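Local atomic coordinates of undecaprenyl Pyrophosphate Synthase (PDB entry 2D2R), a protein that probably condenses isopentenyl diphosphate with allylic diphosphates such as farnesyl diphosphate, in a magnesium-dependent reaction, to build undecaprenyl diphosphate, the precursor of the lipid carrier for cell-wall synthesis. Residues Leu60-Phe68 and Asp134-Tyr143; Ile103-Leu111 and Arg177-Glu185. All coordinates share one frame; numbering follows the deposited sequence.

Along the chain the four segments come in the order 60-68, 103-111, 134-143, 177-185, so the two contacts cross rather than nest. Contact 1 closes the loop that runs from strand 62-66 through helix 80-100, strand 104-108 and helix 116-129 and returns beside strand 62-66 as strand 136-140. Contact 2 starts inside that loop, on strand 104-108, and closes outside it, on the turns that lead into strand 188-191. Strand 136-140 lies between strands 62-66 and 104-108 in the parallel sheet: L141 N probably bonds to I108 O, and V138 packs on I108. Contact 1 joins two neighbouring inner strands, while contact 2 ties 104-108, an edge strand of the sheet within this chain, to a loop.

Contact 1. Residues Leu60-Phe68 and Asp134-Tyr143; sequences LECLTLYAF and DFTQVLALNY
The ring of F68 carries the backbone N of N142 over one face, 3.5 Å above its centre, whereas the F135 ring meets the backbone of L60 at its edge, with L60 CD2 3.5 Å from F135 CE1. Y66 and Y143 cross at about a right angle: CE1 of Y66 comes to the edge of the Y143 ring, and the edge of Y66 faces Y143 O. A chi1 of -164° lays CD1 of Y66 against the methyl of A140. F201 stacks on the Y66 ring, which at the C-terminal end of strand 62-66 lies near S199 and R191, probable substrate-binding residues.

Between these aromatic ends, strands 62-66 and 136-140 pair in parallel. V138 N gives a nearly straight bond to L63 O (2.7 Å, 171° at the hydrogen), and L65 N returns one to V138 O at 2.9 Å. T64 and V138 lie side by side, OG1 of T64 3.5 Å from V138 CB. Past the strands, Y143 N reaches a lone pair of F68 O at 3.0 Å.

L63 and L65 thus spend their backbone groups here, while C62 and T64 bond to K17, L19 and I21. In this buried contact H18 and Y98 satisfy the polar ends of T64 and Q137.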
loop_
_atom_site.group_PDB
_atom_site.type_symbol
_atom_site.label_atom_id
_atom_site.label_comp_id
_atom_site.label_asym_id
_atom_site.label_seq_id
_atom_site.Cartn_x
_atom_site.Cartn_y
_atom_site.Cartn_z
ATOM N N LEU A 60 15.765 -11.307 12.956
ATOM C CA LEU A 60 14.874 -10.417 12.217
ATOM C C LEU A 60 15.253 -9.097 12.853
ATOM O O LEU A 60 15.549 -9.054 14.041
ATOM C CB LEU A 60 13.407 -10.725 12.540
ATOM C CG LEU A 60 12.344 -10.158 11.601
ATOM C CD1 LEU A 60 11.956 -11.237 10.569
ATOM C CD2 LEU A 60 11.101 -9.732 12.399
ATOM N N GLU A 61 15.277 -8.015 12.112
ATOM C CA GLU A 61 15.635 -6.794 12.789
ATOM C C GLU A 61 14.389 -6.024 13.282
ATOM O O GLU A 61 14.474 -5.248 14.244
ATOM C CB GLU A 61 16.494 -5.905 11.876
ATOM C CG GLU A 61 17.837 -6.476 11.505
ATOM C CD GLU A 61 18.564 -5.627 10.440
ATOM O OE1 GLU A 61 18.168 -4.438 10.213
ATOM O OE2 GLU A 61 19.530 -6.144 9.829
ATOM N N CYS A 62 13.227 -6.263 12.643
ATOM C CA CYS A 62 12.014 -5.527 13.009
ATOM C C CYS A 62 10.737 -6.298 12.646
ATOM O O CYS A 62 10.658 -6.904 11.589
ATOM C CB CYS A 62 12.004 -4.158 12.298
ATOM S SG CYS A 62 10.817 -3.020 12.932
ATOM N N LEU A 63 9.751 -6.259 13.522
ATOM C CA LEU A 63 8.493 -6.939 13.304
ATOM C C LEU A 63 7.453 -5.911 13.716
ATOM O O LEU A 63 7.487 -5.418 14.852
ATOM C CB LEU A 63 8.402 -8.182 14.218
ATOM C CG LEU A 63 7.094 -8.982 14.151
ATOM C CD1 LEU A 63 7.013 -9.630 12.743
ATOM C CD2 LEU A 63 7.028 -10.085 15.263
ATOM N N THR A 64 6.540 -5.564 12.804
ATOM C CA THR A 64 5.514 -4.596 13.114
ATOM C C THR A 64 4.170 -5.325 12.973
ATOM O O THR A 64 3.906 -5.940 11.942
ATOM C CB THR A 64 5.570 -3.424 12.145
ATOM O OG1 THR A 64 6.843 -2.794 12.242
ATOM C CG2 THR A 64 4.508 -2.422 12.494
ATOM N N LEU A 65 3.320 -5.215 14.001
ATOM C CA LEU A 65 2.041 -5.919 14.047
ATOM C C LEU A 65 0.878 -4.948 14.121
ATOM O O LEU A 65 0.895 -3.975 14.892
ATOM C CB LEU A 65 2.031 -6.893 15.266
ATOM C CG LEU A 65 3.096 -8.002 15.234
ATOM C CD1 LEU A 65 3.088 -8.779 16.521
ATOM C CD2 LEU A 65 2.829 -8.975 14.071
ATOM N N TYR A 66 -0.131 -5.183 13.299
ATOM C CA TYR A 66 -1.229 -4.251 13.290
ATOM C C TYR A 66 -2.168 -4.606 14.433
ATOM O O TYR A 66 -3.121 -5.375 14.268
ATOM C CB TYR A 66 -1.896 -4.294 11.927
ATOM C CG TYR A 66 -2.808 -3.152 11.599
ATOM C CD1 TYR A 66 -2.891 -2.027 12.411
ATOM C CD2 TYR A 66 -3.592 -3.202 10.468
ATOM C CE1 TYR A 66 -3.734 -0.972 12.096
ATOM C CE2 TYR A 66 -4.452 -2.166 10.135
ATOM C CZ TYR A 66 -4.518 -1.043 10.950
ATOM O OH TYR A 66 -5.328 0.007 10.572
ATOM N N ALA A 67 -1.865 -4.045 15.611
ATOM C CA ALA A 67 -2.638 -4.314 16.841
ATOM C C ALA A 67 -4.068 -3.893 16.663
ATOM O O ALA A 67 -4.974 -4.698 16.868
ATOM C CB ALA A 67 -2.035 -3.599 18.024
ATOM N N PHE A 68 -4.252 -2.627 16.286
ATOM C CA PHE A 68 -5.566 -2.071 16.013
ATOM C C PHE A 68 -5.551 -0.643 15.437
ATOM O O PHE A 68 -4.571 0.119 15.642
ATOM C CB PHE A 68 -6.439 -2.170 17.271
ATOM C CG PHE A 68 -6.549 -0.908 18.072
ATOM C CD1 PHE A 68 -7.444 0.108 17.696
ATOM C CD2 PHE A 68 -5.845 -0.773 19.265
ATOM C CE1 PHE A 68 -7.648 1.241 18.512
ATOM C CE2 PHE A 68 -6.040 0.357 20.090
ATOM C CZ PHE A 68 -6.946 1.362 19.711
ATOM N N ASP A 134 19.316 -5.015 18.532
ATOM C CA ASP A 134 19.254 -6.015 17.474
ATOM C C ASP A 134 17.857 -6.221 16.868
ATOM O O ASP A 134 17.685 -6.047 15.661
ATOM C CB ASP A 134 19.811 -7.340 17.979
ATOM C CG ASP A 134 21.256 -7.216 18.461
ATOM O OD1 ASP A 134 22.091 -6.648 17.705
ATOM O OD2 ASP A 134 21.547 -7.680 19.594
ATOM N N PHE A 135 16.870 -6.552 17.704
ATOM C CA PHE A 135 15.500 -6.806 17.259
ATOM C C PHE A 135 14.507 -5.857 17.907
ATOM O O PHE A 135 14.601 -5.590 19.112
ATOM C CB PHE A 135 15.111 -8.263 17.597
ATOM C CG PHE A 135 13.660 -8.626 17.326
ATOM C CD1 PHE A 135 13.203 -8.847 16.024
ATOM C CD2 PHE A 135 12.771 -8.834 18.388
ATOM C CE1 PHE A 135 11.880 -9.280 15.779
ATOM C CE2 PHE A 135 11.459 -9.264 18.171
ATOM C CZ PHE A 135 11.009 -9.491 16.853
ATOM N N THR A 136 13.562 -5.357 17.100
ATOM C CA THR A 136 12.515 -4.470 17.580
ATOM C C THR A 136 11.124 -5.013 17.223
ATOM O O THR A 136 10.901 -5.545 16.117
ATOM C CB THR A 136 12.581 -3.070 16.958
ATOM O OG1 THR A 136 13.817 -2.424 17.280
ATOM C CG2 THR A 136 11.395 -2.221 17.472
ATOM N N GLN A 137 10.200 -4.889 18.166
ATOM C CA GLN A 137 8.818 -5.296 17.921
ATOM C C GLN A 137 8.072 -3.983 18.006
ATOM O O GLN A 137 8.204 -3.259 18.991
ATOM C CB GLN A 137 8.266 -6.265 18.980
ATOM C CG GLN A 137 6.827 -6.722 18.661
ATOM C CD GLN A 137 5.937 -6.901 19.885
ATOM O OE1 GLN A 137 5.681 -5.958 20.643
ATOM N NE2 GLN A 137 5.475 -8.123 20.085
ATOM N N VAL A 138 7.313 -3.677 16.955
ATOM C CA VAL A 138 6.536 -2.469 16.883
ATOM C C VAL A 138 5.065 -2.843 16.909
ATOM O O VAL A 138 4.649 -3.753 16.176
ATOM C CB VAL A 138 6.835 -1.687 15.564
ATOM C CG1 VAL A 138 6.135 -0.322 15.592
ATOM C CG2 VAL A 138 8.365 -1.550 15.363
ATOM N N LEU A 139 4.292 -2.187 17.791
ATOM C CA LEU A 139 2.853 -2.441 17.812
ATOM C C LEU A 139 2.142 -1.191 17.318
ATOM O O LEU A 139 2.374 -0.056 17.794
ATOM C CB LEU A 139 2.307 -2.838 19.216
ATOM C CG LEU A 139 2.723 -4.211 19.817
ATOM C CD1 LEU A 139 1.940 -4.454 21.165
ATOM C CD2 LEU A 139 2.481 -5.336 18.861
ATOM N N ALA A 140 1.294 -1.408 16.320
ATOM C CA ALA A 140 0.494 -0.349 15.748
ATOM C C ALA A 140 -0.750 -0.239 16.618
ATOM O O ALA A 140 -1.558 -1.146 16.632
ATOM C CB ALA A 140 0.097 -0.719 14.316
ATOM N N LEU A 141 -0.881 0.870 17.328
ATOM C CA LEU A 141 -1.985 1.102 18.234
ATOM C C LEU A 141 -2.761 2.336 17.879
ATOM O O LEU A 141 -2.219 3.434 17.831
ATOM C CB LEU A 141 -1.428 1.225 19.664
ATOM C CG LEU A 141 -0.650 -0.004 20.114
ATOM C CD1 LEU A 141 0.190 0.350 21.382
ATOM C CD2 LEU A 141 -1.626 -1.162 20.441
ATOM N N ASN A 142 -4.062 2.170 17.654
ATOM C CA ASN A 142 -4.910 3.290 17.211
ATOM C C ASN A 142 -4.164 3.861 15.994
ATOM O O ASN A 142 -4.008 5.065 15.843
ATOM C CB ASN A 142 -5.031 4.387 18.270
ATOM C CG ASN A 142 -5.985 5.451 17.890
ATOM O OD1 ASN A 142 -6.975 5.209 17.165
ATOM N ND2 ASN A 142 -5.729 6.673 18.369
ATOM N N TYR A 143 -3.730 2.949 15.145
ATOM C CA TYR A 143 -2.930 3.299 13.960
ATOM C C TYR A 143 -3.653 3.337 12.627
ATOM O O TYR A 143 -4.460 2.453 12.314
ATOM C CB TYR A 143 -1.781 2.295 13.811
ATOM C CG TYR A 143 -0.907 2.583 12.605
ATOM C CD1 TYR A 143 0.192 3.458 12.692
ATOM C CD2 TYR A 143 -1.245 2.075 11.346
ATOM C CE1 TYR A 143 0.938 3.821 11.515
ATOM C CE2 TYR A 143 -0.522 2.433 10.187
ATOM C CZ TYR A 143 0.554 3.295 10.259
ATOM O OH TYR A 143 1.216 3.648 9.064
#

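Contact 2. Residues Ile103-Leu111 and Arg177-Glu185; sequences IRFRAIGDL and RLDTRNLPE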
loop_
_atom_site.group_PDB
_atom_site.type_symbol
_atom_site.label_atom_id
_atom_site.label_comp_id
_atom_site.label_asym_id
_atom_site.label_seq_id
_atom_site.Cartn_x
_atom_site.Cartn_y
_atom_site.Cartn_z
ATOM N N ILE A 103 14.190 -7.756 23.433
ATOM C CA ILE A 103 13.299 -7.223 22.413
ATOM C C ILE A 103 12.923 -5.780 22.711
ATOM O O ILE A 103 12.253 -5.488 23.690
ATOM C CB ILE A 103 11.994 -8.065 22.323
ATOM C CG1 ILE A 103 12.335 -9.481 21.871
ATOM C CG2 ILE A 103 10.947 -7.360 21.393
ATOM C CD1 ILE A 103 11.131 -10.328 21.465
ATOM N N ARG A 104 13.358 -4.866 21.856
ATOM C CA ARG A 104 13.023 -3.459 22.051
ATOM C C ARG A 104 11.549 -3.209 21.714
ATOM O O ARG A 104 11.045 -3.781 20.753
ATOM C CB ARG A 104 13.892 -2.600 21.166
ATOM C CG ARG A 104 13.592 -1.173 21.336
ATOM C CD ARG A 104 14.580 -0.320 20.625
ATOM N NE ARG A 104 14.252 1.052 20.933
ATOM C CZ ARG A 104 14.908 2.107 20.469
ATOM N NH1 ARG A 104 15.962 1.955 19.644
ATOM N NH2 ARG A 104 14.520 3.314 20.857
ATOM N N PHE A 105 10.873 -2.342 22.481
ATOM C CA PHE A 105 9.473 -2.068 22.239
ATOM C C PHE A 105 9.170 -0.703 21.653
ATOM O O PHE A 105 9.676 0.309 22.091
ATOM C CB PHE A 105 8.669 -2.240 23.530
ATOM C CG PHE A 105 7.236 -1.788 23.419
ATOM C CD1 PHE A 105 6.300 -2.540 22.694
ATOM C CD2 PHE A 105 6.825 -0.602 24.020
ATOM C CE1 PHE A 105 4.985 -2.108 22.579
ATOM C CE2 PHE A 105 5.507 -0.156 23.909
ATOM C CZ PHE A 105 4.586 -0.918 23.184
ATOM N N ARG A 106 8.327 -0.671 20.634
ATOM C CA ARG A 106 7.961 0.606 20.062
ATOM C C ARG A 106 6.488 0.599 19.684
ATOM O O ARG A 106 5.986 -0.404 19.217
ATOM C CB ARG A 106 8.834 0.879 18.840
ATOM C CG ARG A 106 8.869 2.329 18.398
ATOM C CD ARG A 106 10.236 2.650 17.723
ATOM N NE ARG A 106 10.075 3.731 16.761
ATOM C CZ ARG A 106 11.043 4.197 15.977
ATOM N NH1 ARG A 106 12.266 3.689 16.042
ATOM N NH2 ARG A 106 10.773 5.159 15.102
ATOM N N ALA A 107 5.799 1.697 19.967
ATOM C CA ALA A 107 4.395 1.873 19.606
ATOM C C ALA A 107 4.299 2.920 18.494
ATOM O O ALA A 107 5.055 3.911 18.506
ATOM C CB ALA A 107 3.595 2.391 20.815
ATOM N N ILE A 108 3.384 2.692 17.539
ATOM C CA ILE A 108 3.111 3.640 16.479
ATOM C C ILE A 108 1.608 3.771 16.401
ATOM O O ILE A 108 0.858 2.861 16.757
ATOM C CB ILE A 108 3.723 3.213 15.091
ATOM C CG1 ILE A 108 3.140 1.902 14.569
ATOM C CG2 ILE A 108 5.243 3.113 15.232
ATOM C CD1 ILE A 108 3.734 1.481 13.188
ATOM N N GLY A 109 1.155 4.934 15.983
ATOM C CA GLY A 109 -0.261 5.172 15.918
ATOM C C GLY A 109 -0.461 6.503 16.587
ATOM O O GLY A 109 0.512 7.127 17.021
ATOM N N ASP A 110 -1.704 6.941 16.658
ATOM C CA ASP A 110 -2.058 8.194 17.295
ATOM C C ASP A 110 -2.216 7.996 18.828
ATOM O O ASP A 110 -3.340 7.794 19.304
ATOM C CB ASP A 110 -3.388 8.646 16.738
ATOM C CG ASP A 110 -3.731 10.059 17.114
ATOM O OD1 ASP A 110 -3.033 10.684 17.962
ATOM O OD2 ASP A 110 -4.736 10.533 16.547
ATOM N N LEU A 111 -1.113 8.076 19.562
ATOM C CA LEU A 111 -1.134 7.873 21.009
ATOM C C LEU A 111 -1.825 8.990 21.795
ATOM O O LEU A 111 -2.183 8.806 22.957
ATOM C CB LEU A 111 0.290 7.683 21.510
ATOM C CG LEU A 111 1.075 6.727 20.603
ATOM C CD1 LEU A 111 2.394 6.322 21.296
ATOM C CD2 LEU A 111 0.232 5.477 20.274
ATOM N N ARG A 177 9.824 11.916 9.829
ATOM C CA ARG A 177 8.838 12.451 10.765
ATOM C C ARG A 177 7.704 11.422 10.984
ATOM O O ARG A 177 6.784 11.712 11.773
ATOM C CB ARG A 177 8.157 13.732 10.275
ATOM C CG ARG A 177 8.999 14.941 9.978
ATOM C CD ARG A 177 9.800 15.380 11.207
ATOM N NE ARG A 177 10.691 16.504 10.871
ATOM C CZ ARG A 177 10.409 17.783 11.078
ATOM N NH1 ARG A 177 9.247 18.143 11.634
ATOM N NH2 ARG A 177 11.287 18.712 10.696
ATOM N N LEU A 178 7.730 10.277 10.269
ATOM C CA LEU A 178 6.693 9.237 10.431
ATOM C C LEU A 178 6.978 8.550 11.759
ATOM O O LEU A 178 8.095 8.631 12.234
ATOM C CB LEU A 178 6.792 8.214 9.291
ATOM C CG LEU A 178 6.265 8.846 7.971
ATOM C CD1 LEU A 178 6.542 7.956 6.815
ATOM C CD2 LEU A 178 4.741 9.079 8.094
ATOM N N ASP A 179 5.981 7.899 12.348
ATOM C CA ASP A 179 6.153 7.167 13.643
ATOM C C ASP A 179 7.277 6.137 13.520
ATOM O O ASP A 179 7.931 5.773 14.493
ATOM C CB ASP A 179 4.862 6.397 13.990
ATOM C CG ASP A 179 3.674 7.289 14.240
ATOM O OD1 ASP A 179 2.568 6.736 14.478
ATOM O OD2 ASP A 179 3.787 8.540 14.213
ATOM N N THR A 180 7.506 5.644 12.306
ATOM C CA THR A 180 8.509 4.609 12.016
ATOM C C THR A 180 9.902 5.154 11.698
ATOM O O THR A 180 10.761 4.415 11.241
ATOM C CB THR A 180 8.072 3.784 10.762
ATOM O OG1 THR A 180 7.751 4.722 9.729
ATOM C CG2 THR A 180 6.812 2.969 11.044
ATOM N N ARG A 181 10.134 6.431 11.898
ATOM C CA ARG A 181 11.441 6.970 11.562
ATOM C C ARG A 181 12.569 6.069 12.115
ATOM O O ARG A 181 12.450 5.484 13.219
ATOM C CB ARG A 181 11.550 8.392 12.112
ATOM C CG ARG A 181 11.507 8.482 13.614
ATOM C CD ARG A 181 11.368 9.945 13.970
ATOM N NE ARG A 181 12.655 10.659 13.943
ATOM C CZ ARG A 181 13.582 10.586 14.915
ATOM N NH1 ARG A 181 13.382 9.832 15.998
ATOM N NH2 ARG A 181 14.716 11.275 14.812
ATOM N N ASN A 182 13.633 5.921 11.338
ATOM C CA ASN A 182 14.770 5.111 11.770
ATOM C C ASN A 182 14.546 3.598 11.729
ATOM O O ASN A 182 15.462 2.836 12.030
ATOM C CB ASN A 182 15.215 5.519 13.189
ATOM C CG ASN A 182 15.509 7.003 13.309
ATOM O OD1 ASN A 182 16.123 7.616 12.426
ATOM N ND2 ASN A 182 15.077 7.587 14.409
ATOM N N LEU A 183 13.346 3.131 11.384
ATOM C CA LEU A 183 13.183 1.689 11.264
ATOM C C LEU A 183 13.455 1.438 9.773
ATOM O O LEU A 183 13.346 2.353 8.962
ATOM C CB LEU A 183 11.762 1.251 11.604
ATOM C CG LEU A 183 11.277 1.571 13.029
ATOM C CD1 LEU A 183 9.791 1.181 13.149
ATOM C CD2 LEU A 183 12.148 0.816 14.058
ATOM N N PRO A 184 13.834 0.220 9.402
ATOM C CA PRO A 184 14.066 0.023 7.968
ATOM C C PRO A 184 12.690 -0.066 7.283
ATOM O O PRO A 184 11.662 -0.210 7.945
ATOM C CB PRO A 184 14.827 -1.290 7.902
ATOM C CG PRO A 184 14.368 -2.050 9.118
ATOM C CD PRO A 184 14.036 -1.009 10.190
ATOM N N GLU A 185 12.676 0.018 5.958
ATOM C CA GLU A 185 11.408 -0.080 5.269
ATOM C C GLU A 185 10.918 -1.515 5.390
ATOM O O GLU A 185 11.662 -2.453 5.775
ATOM C CB GLU A 185 11.550 0.293 3.770
ATOM C CG GLU A 185 11.884 1.772 3.515
ATOM C CD GLU A 185 10.808 2.758 4.042
ATOM O OE1 GLU A 185 9.742 2.923 3.400
ATOM O OE2 GLU A 185 11.050 3.397 5.084
#
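In R106 a chi1 of -162° swings CG away from the backbone N, and the chain runs straight on to NE, which carries the guanidinium from strand 104-108 across to the turns of 177-185. On the other side D179 turns CG away from its own carbonyl carbon, beside the backbone N (chi1 -64°), and its carboxylate reaches the backbone of G109.

A single nitrogen of the arginine meets two carbonyls. NH2 of R106 bonds to D179 O at 3.0 Å, the donor tilted from the carbonyl plane. It also bonds to R181 O, but the modelled 2.5 Å between R106 NH2 and R181 O is shorter than usual, and the exact length is doubtful. Both oxygens sit at the edge of the guanidinium. L183 slides past R106 in the opposite direction and covers one face, its CD2 3.5 Å from R106 NH1. The accepting carbonyls belong to two overlapping turns, a type I turn from L178 to R181 and a type II turn from T180 to L183.

Beside this, G109 N donates to D179 OD1 at 2.7 Å, on the anti side of the carboxylate and somewhat out of its plane. The same OD1 forms a salt bridge with R151. I108 packs its CG2 on D179 CB at 3.5 Å, and its CD1 reaches T180 CG2 at 4.0 Å.

Across this contact the guanidinium is met by carbonyl oxygens, which would partly balance its charge and, chiefly through D179 O, tie the double turn to an edge strand of the sheet within this chain, while the bond from G109 and the salt bridge to R151 would both tend to keep D179 ionised.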